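PDB 6Q64: endoglycosidase from Bacteroides thetaiotaomicron, which probably hydrolyses internal glycosidic bonds of complex N-glycans as a family 18 glycoside hydrolase. Local coordinates for residues G73-N79 / I330-E336; V101-R107 / K128-W133; E309-L314 / K346-A351. The protein carries 1 engineered substitution. All coordinates share one frame. Numbering follows the deposited sequence.

In the fold
Contacts 1 and 2 lie in the core of the TIM barrel, each with its centre about 8 Å from the chain centre, whereas contact 3 belongs to the helical layer, about 18 Å out, yet is still largely buried. Contact 1 pairs the first and last strands; contact 2 pairs the second and third. They meet where Ser102 N lies 2.9 Å from Gly75 O, a probable hydrogen bond that closes the ring of strands. Both rest on backbone hydrogen bonds, while contact 3 has none across its segments and relies on apolar packing. Contact 3 reaches contact 1 through Ile330 CD1 to Ala351 CB at 3.5 Å, but does not touch contact 2.

Contact 1. Residues G73-N79 / I330-E336; sequences GFGWFGN and IGTYHME
Gly78 N donates to Glu336 OE2 at 2.9 Å and 161°, tying the backbone beyond Trp76 to the buried carboxylate of a 3-10 segment. Met335 N donates to Trp76 O (3.2 Å), Trp76 N to Thr332 O (3.0 Å) and Phe74 N to Ile330 O (3.0 Å); Thr332 N to Phe74 O is weak at 3.5 Å. Axes 4.4 Å apart and 17° off parallel put Gly73 beside Ile330 and Trp76 beside Tyr333, the parallel pairing of the first and last TIM-barrel strands, 72-76 and 329-333. Phe74 (t), Trp76 (m) and Tyr333 (t) share one sheet face, where Trp76 CE3 meets Tyr333 CB at 3.9 Å. Beyond the strand, selenomethionine Met335 forms a Met-aromatic contact with Phe77, SE lying 5.2 Å from the ring centroid and obliquely placed. On the Phe74 face, Phe74 and Trp76 touch strand 280-285; on the other, Ile330 packs on helix 346-358, while backbone bonds from Gly75 and Phe77 reach Ser102 of strand 100-102.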
loop_
_atom_site.group_PDB
_atom_site.type_symbol
_atom_site.label_atom_id
_atom_site.label_comp_id
_atom_site.label_asym_id
_atom_site.label_seq_id
_atom_site.Cartn_x
_atom_site.Cartn_y
_atom_site.Cartn_z
ATOM N N GLY A 73 8.652 2.362 2.674
ATOM C CA GLY A 73 7.718 3.234 3.399
ATOM C C GLY A 73 6.455 3.318 2.592
ATOM O O GLY A 73 6.573 3.515 1.371
ATOM N N PHE A 74 5.319 3.129 3.249
ATOM C CA PHE A 74 3.990 3.030 2.622
ATOM C C PHE A 74 2.984 3.784 3.500
ATOM O O PHE A 74 3.262 4.108 4.676
ATOM C CB PHE A 74 3.662 1.543 2.446
ATOM C CG PHE A 74 2.192 1.221 2.281
ATOM C CD1 PHE A 74 1.604 1.231 1.031
ATOM C CD2 PHE A 74 1.413 0.919 3.383
ATOM C CE1 PHE A 74 0.256 0.970 0.887
ATOM C CE2 PHE A 74 0.066 0.664 3.236
ATOM C CZ PHE A 74 -0.512 0.703 1.991
ATOM N N GLY A 75 1.803 4.051 2.956
ATOM C CA GLY A 75 0.649 4.415 3.796
ATOM C C GLY A 75 -0.617 4.504 2.967
ATOM O O GLY A 75 -0.563 4.542 1.699
ATOM N N TRP A 76 -1.720 4.710 3.699
ATOM C CA TRP A 76 -3.034 5.069 3.130
ATOM C C TRP A 76 -3.189 6.580 3.220
ATOM O O TRP A 76 -3.493 7.065 4.325
ATOM C CB TRP A 76 -4.138 4.296 3.861
ATOM C CG TRP A 76 -4.154 2.858 3.450
ATOM C CD1 TRP A 76 -4.556 2.360 2.247
ATOM C CD2 TRP A 76 -3.666 1.744 4.214
ATOM N NE1 TRP A 76 -4.362 1.007 2.214
ATOM C CE2 TRP A 76 -3.826 0.600 3.407
ATOM C CE3 TRP A 76 -3.143 1.602 5.502
ATOM C CZ2 TRP A 76 -3.483 -0.672 3.856
ATOM C CZ3 TRP A 76 -2.792 0.348 5.943
ATOM C CH2 TRP A 76 -2.959 -0.770 5.126
ATOM N N PHE A 77 -3.003 7.256 2.083
ATOM C CA PHE A 77 -3.061 8.734 1.896
ATOM C C PHE A 77 -4.489 9.211 1.610
ATOM O O PHE A 77 -5.034 9.000 0.483
ATOM C CB PHE A 77 -2.143 9.119 0.738
ATOM C CG PHE A 77 -1.842 10.592 0.621
ATOM C CD1 PHE A 77 -1.432 11.327 1.720
ATOM C CD2 PHE A 77 -1.927 11.241 -0.597
ATOM C CE1 PHE A 77 -1.129 12.671 1.600
ATOM C CE2 PHE A 77 -1.617 12.585 -0.712
ATOM C CZ PHE A 77 -1.234 13.296 0.387
ATOM N N GLY A 78 -5.089 9.875 2.597
ATOM C CA GLY A 78 -6.418 10.512 2.468
ATOM C C GLY A 78 -6.321 12.005 2.183
ATOM O O GLY A 78 -5.284 12.588 2.528
ATOM N N ASN A 79 -7.379 12.583 1.589
ATOM C CA ASN A 79 -7.566 14.027 1.260
ATOM C C ASN A 79 -6.520 14.425 0.222
ATOM O O ASN A 79 -5.855 15.470 0.405
ATOM C CB ASN A 79 -7.460 14.964 2.476
ATOM C CG ASN A 79 -8.293 14.554 3.679
ATOM O OD1 ASN A 79 -7.835 13.812 4.567
ATOM N ND2 ASN A 79 -9.511 15.071 3.736
ATOM N N ILE A 330 7.054 -0.690 6.443
ATOM C CA ILE A 330 6.042 -0.183 7.402
ATOM C C ILE A 330 5.219 0.892 6.703
ATOM O O ILE A 330 5.686 1.418 5.677
ATOM C CB ILE A 330 6.721 0.372 8.658
ATOM C CG1 ILE A 330 7.633 1.540 8.304
ATOM C CG2 ILE A 330 7.486 -0.716 9.387
ATOM C CD1 ILE A 330 7.356 2.718 9.154
ATOM N N GLY A 331 4.046 1.169 7.257
ATOM C CA GLY A 331 3.122 2.209 6.793
ATOM C C GLY A 331 2.176 2.674 7.896
ATOM O O GLY A 331 2.116 2.078 8.976
ATOM N N THR A 332 1.412 3.710 7.600
ATOM C CA THR A 332 0.462 4.340 8.534
ATOM C C THR A 332 -0.863 4.466 7.810
ATOM O O THR A 332 -0.853 4.713 6.593
ATOM C CB THR A 332 1.041 5.685 8.937
ATOM O OG1 THR A 332 1.394 6.215 7.661
ATOM C CG2 THR A 332 2.244 5.589 9.854
ATOM N N TYR A 333 -1.946 4.190 8.526
ATOM C CA TYR A 333 -3.339 4.418 8.066
ATOM C C TYR A 333 -3.664 5.883 8.341
ATOM O O TYR A 333 -3.508 6.311 9.503
ATOM C CB TYR A 333 -4.279 3.442 8.776
ATOM C CG TYR A 333 -5.743 3.628 8.495
ATOM C CD1 TYR A 333 -6.274 3.385 7.242
ATOM C CD2 TYR A 333 -6.602 4.029 9.503
ATOM C CE1 TYR A 333 -7.630 3.551 6.993
ATOM C CE2 TYR A 333 -7.962 4.173 9.285
ATOM C CZ TYR A 333 -8.478 3.938 8.023
ATOM O OH TYR A 333 -9.819 4.114 7.833
ATOM N N HIS A 334 -4.086 6.606 7.299
ATOM C CA HIS A 334 -4.275 8.077 7.316
ATOM C C HIS A 334 -2.921 8.678 7.686
ATOM O O HIS A 334 -2.763 9.277 8.749
ATOM C CB HIS A 334 -5.458 8.455 8.230
ATOM C CG HIS A 334 -6.790 8.434 7.540
ATOM N ND1 HIS A 334 -7.848 7.665 7.988
ATOM C CD2 HIS A 334 -7.248 9.097 6.453
ATOM C CE1 HIS A 334 -8.887 7.837 7.197
ATOM N NE2 HIS A 334 -8.540 8.706 6.246
HETATM N N MSE A 335 -1.942 8.411 6.810
HETATM C CA MSE A 335 -0.557 8.822 6.992
HETATM C C MSE A 335 -0.445 10.335 7.188
HETATM O O MSE A 335 0.424 10.786 7.930
HETATM C CB MSE A 335 0.307 8.383 5.804
HETATM C CG MSE A 335 -0.373 8.459 4.483
HETATM SE SE MSE A 335 0.840 8.040 3.012
HETATM C CE MSE A 335 2.670 7.873 3.629
ATOM N N GLU A 336 -1.350 11.088 6.543
ATOM C CA GLU A 336 -1.324 12.547 6.542
ATOM C C GLU A 336 -1.616 13.156 7.923
ATOM O O GLU A 336 -1.256 14.313 8.107
ATOM C CB GLU A 336 -2.286 13.114 5.495
ATOM C CG GLU A 336 -3.754 12.936 5.826
ATOM C CD GLU A 336 -4.413 11.660 5.318
ATOM O OE1 GLU A 336 -5.688 11.621 5.251
ATOM O OE2 GLU A 336 -3.663 10.703 4.997
#

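Contact 2. Residues V101-R107 / K128-W133; sequences VSLWGTR and KALLCW
Strand 101-102 runs parallel to strand 128-133, pairing Val101 with Ala129 (CA-CA 5.0 Å) and Ser102 with Leu130 (4.7 Å). Three backbone hydrogen bonds fix this register: Val101 N to Lys128 O at 2.8 Å, Leu130 N to Val101 O at 2.8 Å, and Leu103 N to Leu130 O at 3.0 Å and 168°. The two strands belong to a beta-alpha-beta unit of the TIM barrel, with helix 112-123 between them. Beyond Leu103 the segment 101-107 continues as a loop, and Gly105 adopts a positive phi of 109°, a conformation that favours glycine.

Ser102 (m) and Leu130 (m) share a face, with Ser102 OG 3.7 Å from Leu130 CB; further along, Ser102 CB is 4.1 Å from Cys132 CB. Away from that face, Leu103 CD1 approaches Ala129 CB at 4.1 Å. The returning loop places Thr106 O 3.8 Å from Leu131 CD2, and the Arg107 side chain folds back so that its CD sits 3.6 Å from Trp133 CE3, with Trp133 CB over one face of the guanidinium. Arg107 NE bonds to Gln141.

On the Leu130 side of the sheet, the Ser102 hydroxyl reaches across strand 128-135 to hydrogen-bond Asp186 OD2 of strand 184-189. Asp186 belongs to the DxxDxDxE signature of family 18, whose last position, the acid in relatives, is an engineered glutamine here.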
loop_
_atom_site.group_PDB
_atom_site.type_symbol
_atom_site.label_atom_id
_atom_site.label_comp_id
_atom_site.label_asym_id
_atom_site.label_seq_id
_atom_site.Cartn_x
_atom_site.Cartn_y
_atom_site.Cartn_z
ATOM N N VAL A 101 2.149 4.273 -2.150
ATOM C CA VAL A 101 1.029 4.734 -1.311
ATOM C C VAL A 101 -0.259 4.169 -1.901
ATOM O O VAL A 101 -0.336 3.928 -3.137
ATOM C CB VAL A 101 1.108 6.276 -1.289
ATOM C CG1 VAL A 101 -0.195 6.978 -1.599
ATOM C CG2 VAL A 101 1.725 6.807 0.004
ATOM N N SER A 102 -1.219 3.932 -1.023
ATOM C CA SER A 102 -2.602 3.572 -1.390
ATOM C C SER A 102 -3.505 4.765 -1.110
ATOM O O SER A 102 -3.426 5.303 0.013
ATOM C CB SER A 102 -3.038 2.347 -0.653
ATOM O OG SER A 102 -2.534 1.190 -1.308
ATOM N N LEU A 103 -4.327 5.131 -2.091
ATOM C CA LEU A 103 -5.214 6.312 -2.046
ATOM C C LEU A 103 -6.539 5.925 -1.385
ATOM O O LEU A 103 -7.464 5.476 -2.094
ATOM C CB LEU A 103 -5.399 6.819 -3.476
ATOM C CG LEU A 103 -4.092 7.116 -4.202
ATOM C CD1 LEU A 103 -4.312 7.297 -5.692
ATOM C CD2 LEU A 103 -3.417 8.332 -3.609
ATOM N N TRP A 104 -6.614 6.142 -0.071
ATOM C CA TRP A 104 -7.860 6.065 0.733
ATOM C C TRP A 104 -8.862 7.104 0.209
ATOM O O TRP A 104 -8.627 8.329 0.410
ATOM C CB TRP A 104 -7.598 6.244 2.238
ATOM C CG TRP A 104 -8.798 5.888 3.057
ATOM C CD1 TRP A 104 -9.740 6.742 3.559
ATOM C CD2 TRP A 104 -9.227 4.558 3.394
ATOM N NE1 TRP A 104 -10.712 6.039 4.216
ATOM C CE2 TRP A 104 -10.432 4.695 4.129
ATOM C CE3 TRP A 104 -8.716 3.268 3.159
ATOM C CZ2 TRP A 104 -11.123 3.581 4.632
ATOM C CZ3 TRP A 104 -9.399 2.173 3.659
ATOM C CH2 TRP A 104 -10.587 2.329 4.388
ATOM N N GLY A 105 -9.904 6.616 -0.475
ATOM C CA GLY A 105 -11.116 7.381 -0.793
ATOM C C GLY A 105 -11.219 7.719 -2.269
ATOM O O GLY A 105 -12.364 7.699 -2.792
ATOM N N THR A 106 -10.107 8.037 -2.939
ATOM C CA THR A 106 -10.167 8.541 -4.337
ATOM C C THR A 106 -10.502 7.375 -5.254
ATOM O O THR A 106 -10.023 6.288 -4.973
ATOM C CB THR A 106 -8.876 9.225 -4.780
ATOM O OG1 THR A 106 -7.941 8.155 -4.900
ATOM C CG2 THR A 106 -8.436 10.328 -3.834
ATOM N N ARG A 107 -11.308 7.613 -6.285
ATOM C CA ARG A 107 -11.920 6.564 -7.146
ATOM C C ARG A 107 -11.564 6.864 -8.598
ATOM O O ARG A 107 -10.840 6.084 -9.203
ATOM C CB ARG A 107 -13.443 6.512 -6.930
ATOM C CG ARG A 107 -13.998 5.112 -6.681
ATOM C CD ARG A 107 -13.148 4.314 -5.686
ATOM N NE ARG A 107 -13.663 4.246 -4.319
ATOM C CZ ARG A 107 -12.924 4.236 -3.202
ATOM N NH1 ARG A 107 -11.600 4.327 -3.232
ATOM N NH2 ARG A 107 -13.528 4.150 -2.031
ATOM N N LYS A 128 5.044 5.607 -6.344
ATOM C CA LYS A 128 3.922 4.854 -6.973
ATOM C C LYS A 128 2.636 5.013 -6.158
ATOM O O LYS A 128 2.650 4.865 -4.887
ATOM C CB LYS A 128 4.277 3.373 -7.090
ATOM C CG LYS A 128 5.347 3.033 -8.113
ATOM C CD LYS A 128 5.661 1.558 -8.114
ATOM C CE LYS A 128 6.959 1.221 -8.810
ATOM N NZ LYS A 128 6.895 1.615 -10.229
ATOM N N ALA A 129 1.531 5.236 -6.861
ATOM C CA ALA A 129 0.215 5.432 -6.228
ATOM C C ALA A 129 -0.747 4.343 -6.690
ATOM O O ALA A 129 -0.853 4.096 -7.925
ATOM C CB ALA A 129 -0.300 6.810 -6.542
ATOM N N LEU A 130 -1.425 3.725 -5.721
ATOM C CA LEU A 130 -2.340 2.585 -5.961
ATOM C C LEU A 130 -3.776 3.022 -5.745
ATOM O O LEU A 130 -4.047 3.632 -4.710
ATOM C CB LEU A 130 -2.020 1.480 -4.954
ATOM C CG LEU A 130 -0.618 0.906 -5.030
ATOM C CD1 LEU A 130 -0.553 -0.343 -4.183
ATOM C CD2 LEU A 130 -0.220 0.610 -6.474
ATOM N N LEU A 131 -4.667 2.579 -6.613
ATOM C CA LEU A 131 -6.100 2.520 -6.259
ATOM C C LEU A 131 -6.269 1.480 -5.162
ATOM O O LEU A 131 -5.424 0.622 -5.056
ATOM C CB LEU A 131 -6.932 2.192 -7.497
ATOM C CG LEU A 131 -7.341 3.420 -8.294
ATOM C CD1 LEU A 131 -8.551 3.117 -9.163
ATOM C CD2 LEU A 131 -7.630 4.603 -7.371
ATOM N N CYS A 132 -7.343 1.588 -4.395
ATOM C CA CYS A 132 -7.565 0.836 -3.153
ATOM C C CYS A 132 -9.020 0.939 -2.736
ATOM O O CYS A 132 -9.569 2.017 -2.854
ATOM C CB CYS A 132 -6.775 1.423 -2.007
ATOM S SG CYS A 132 -7.102 0.515 -0.483
ATOM N N TRP A 133 -9.582 -0.153 -2.236
ATOM C CA TRP A 133 -10.983 -0.272 -1.760
ATOM C C TRP A 133 -11.267 -1.741 -1.473
ATOM O O TRP A 133 -10.579 -2.585 -2.053
ATOM C CB TRP A 133 -11.990 0.309 -2.754
ATOM C CG TRP A 133 -12.214 -0.439 -4.035
ATOM C CD1 TRP A 133 -12.819 -1.651 -4.171
ATOM C CD2 TRP A 133 -11.976 0.030 -5.379
ATOM N NE1 TRP A 133 -12.936 -1.987 -5.493
ATOM C CE2 TRP A 133 -12.418 -0.978 -6.261
ATOM C CE3 TRP A 133 -11.393 1.179 -5.934
ATOM C CZ2 TRP A 133 -12.307 -0.865 -7.650
ATOM C CZ3 TRP A 133 -11.290 1.295 -7.307
ATOM C CH2 TRP A 133 -11.747 0.286 -8.156
#

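Contact 3. Residues E309-L314 / K346-A351; sequences EGNQIL and KWLRKA
Two neighbouring helices on the outside of the TIM barrel meet here: helix 311-317, which precedes the last barrel strand 329-333, and helix 346-358, which follows it. The segments draw together along their length, from 7.2 Å between the CA atoms of Gly310 and Trp347 to 4.9 Å between those of Leu314 and Ala351, and no hydrogen bond crosses between them.

Lys346, with an all-t side chain, extends toward the start of the first helix; its NZ is 4.0 Å from Glu309 OE1, opposite charges near each other but beyond a salt bridge. Trp347 (m, chi2 121°) gives up more area than any other residue in the contact, 93 Å². Its six-membered ring receives a CH-pi contact from Gly310 CA, 4.2 Å from the centroid and 29° off the normal, while its CH2 lies 3.6 Å from Glu309 CG. Gly310 is the N-cap of helix 311-317; its phi of 85° favours glycine, and a CB there would clash with Trp347 CZ3. Leu348 (t) turns away toward Ile330 of strand 329-333, although its N remains 4.4 Å from Ile313 CD1. Lys350 presents CG to Leu314 CD2 at 4.2 Å.

Ala351 completes the seam. With its CA-to-CB bond directed at the first helix, its short side chain permits the close approach at this end: Leu314 CD2 lies 3.6 Å from Ala351 CA, and Ile313 CG1 lies 3.6 Å from Ala351 CB.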
loop_
_atom_site.group_PDB
_atom_site.type_symbol
_atom_site.label_atom_id
_atom_site.label_comp_id
_atom_site.label_asym_id
_atom_site.label_seq_id
_atom_site.Cartn_x
_atom_site.Cartn_y
_atom_site.Cartn_z
ATOM N N GLU A 309 8.781 7.297 23.301
ATOM C CA GLU A 309 7.429 7.323 22.766
ATOM C C GLU A 309 7.479 6.836 21.308
ATOM O O GLU A 309 8.520 7.063 20.645
ATOM C CB GLU A 309 6.904 8.747 22.978
ATOM C CG GLU A 309 5.770 9.180 22.058
ATOM C CD GLU A 309 5.180 10.545 22.402
ATOM O OE1 GLU A 309 5.839 11.583 22.145
ATOM O OE2 GLU A 309 4.081 10.555 22.963
ATOM N N GLY A 310 6.412 6.206 20.810
ATOM C CA GLY A 310 6.326 5.748 19.398
ATOM C C GLY A 310 6.968 4.371 19.143
ATOM O O GLY A 310 7.359 4.065 17.955
ATOM N N ASN A 311 7.068 3.535 20.187
ATOM C CA ASN A 311 7.865 2.283 20.144
ATOM C C ASN A 311 7.162 1.241 19.246
ATOM O O ASN A 311 7.889 0.482 18.637
ATOM C CB ASN A 311 8.283 1.827 21.546
ATOM C CG ASN A 311 7.127 1.373 22.387
ATOM O OD1 ASN A 311 5.990 1.715 22.086
ATOM N ND2 ASN A 311 7.407 0.577 23.411
ATOM N N GLN A 312 5.839 1.282 19.057
ATOM C CA GLN A 312 5.102 0.460 18.050
ATOM C C GLN A 312 5.739 0.706 16.687
ATOM O O GLN A 312 6.374 -0.208 16.166
ATOM C CB GLN A 312 3.588 0.719 18.022
ATOM C CG GLN A 312 2.794 -0.160 17.058
ATOM C CD GLN A 312 1.287 -0.177 17.263
ATOM O OE1 GLN A 312 0.528 0.767 17.000
ATOM N NE2 GLN A 312 0.801 -1.317 17.697
ATOM N N ILE A 313 5.634 1.895 16.114
ATOM C CA ILE A 313 6.110 2.121 14.711
ATOM C C ILE A 313 7.629 1.894 14.607
ATOM O O ILE A 313 8.138 1.594 13.506
ATOM C CB ILE A 313 5.708 3.505 14.177
ATOM C CG1 ILE A 313 5.926 3.580 12.661
ATOM C CG2 ILE A 313 6.442 4.600 14.933
ATOM C CD1 ILE A 313 5.099 4.628 11.950
ATOM N N LEU A 314 8.381 2.031 15.683
ATOM C CA LEU A 314 9.853 1.958 15.523
ATOM C C LEU A 314 10.247 0.494 15.590
ATOM O O LEU A 314 11.208 0.125 14.886
ATOM C CB LEU A 314 10.558 2.787 16.602
ATOM C CG LEU A 314 10.215 4.275 16.619
ATOM C CD1 LEU A 314 10.911 4.962 17.772
ATOM C CD2 LEU A 314 10.593 4.926 15.311
ATOM N N LYS A 346 6.614 13.187 11.485
ATOM C CA LYS A 346 7.598 12.902 12.551
ATOM C C LYS A 346 7.864 11.399 12.555
ATOM O O LYS A 346 9.038 10.989 12.442
ATOM C CB LYS A 346 7.041 13.364 13.904
ATOM C CG LYS A 346 7.962 13.160 15.097
ATOM C CD LYS A 346 7.275 13.460 16.385
ATOM C CE LYS A 346 8.146 13.277 17.612
ATOM N NZ LYS A 346 7.319 13.335 18.855
ATOM N N TRP A 347 6.788 10.632 12.706
ATOM C CA TRP A 347 6.850 9.208 13.107
ATOM C C TRP A 347 7.277 8.379 11.905
ATOM O O TRP A 347 8.274 7.653 11.991
ATOM C CB TRP A 347 5.503 8.779 13.667
ATOM C CG TRP A 347 5.234 9.454 14.971
ATOM C CD1 TRP A 347 4.191 10.270 15.276
ATOM C CD2 TRP A 347 6.039 9.385 16.154
ATOM N NE1 TRP A 347 4.261 10.676 16.581
ATOM C CE2 TRP A 347 5.396 10.165 17.139
ATOM C CE3 TRP A 347 7.212 8.700 16.492
ATOM C CZ2 TRP A 347 5.908 10.310 18.424
ATOM C CZ3 TRP A 347 7.727 8.848 17.760
ATOM C CH2 TRP A 347 7.092 9.666 18.703
ATOM N N LEU A 348 6.596 8.544 10.781
ATOM C CA LEU A 348 7.028 7.847 9.553
ATOM C C LEU A 348 8.521 8.119 9.273
ATOM O O LEU A 348 9.254 7.155 9.023
ATOM C CB LEU A 348 6.115 8.256 8.398
ATOM C CG LEU A 348 6.278 7.412 7.137
ATOM C CD1 LEU A 348 6.005 5.933 7.413
ATOM C CD2 LEU A 348 5.372 7.928 6.024
ATOM N N ARG A 349 8.988 9.367 9.320
ATOM C CA ARG A 349 10.389 9.720 8.938
ATOM C C ARG A 349 11.400 9.047 9.889
ATOM O O ARG A 349 12.488 8.548 9.443
ATOM C CB ARG A 349 10.574 11.230 9.035
ATOM C CG ARG A 349 10.395 11.990 7.735
ATOM C CD ARG A 349 10.890 13.412 7.936
ATOM N NE ARG A 349 10.015 14.368 7.292
ATOM C CZ ARG A 349 10.065 14.681 6.002
ATOM N NH1 ARG A 349 10.968 14.124 5.206
ATOM N NH2 ARG A 349 9.217 15.571 5.509
ATOM N N LYS A 350 11.080 9.121 11.173
ATOM C CA LYS A 350 11.894 8.533 12.240
ATOM C C LYS A 350 11.938 7.022 12.009
ATOM O O LYS A 350 13.047 6.452 11.970
ATOM C CB LYS A 350 11.284 8.853 13.605
ATOM C CG LYS A 350 12.265 8.771 14.766
ATOM C CD LYS A 350 11.596 9.096 16.052
ATOM C CE LYS A 350 12.373 10.103 16.868
ATOM N NZ LYS A 350 13.457 9.412 17.619
ATOM N N ALA A 351 10.768 6.406 11.855
ATOM C CA ALA A 351 10.622 4.947 11.678
ATOM C C ALA A 351 11.556 4.516 10.552
ATOM O O ALA A 351 12.440 3.705 10.825
ATOM C CB ALA A 351 9.194 4.584 11.412
#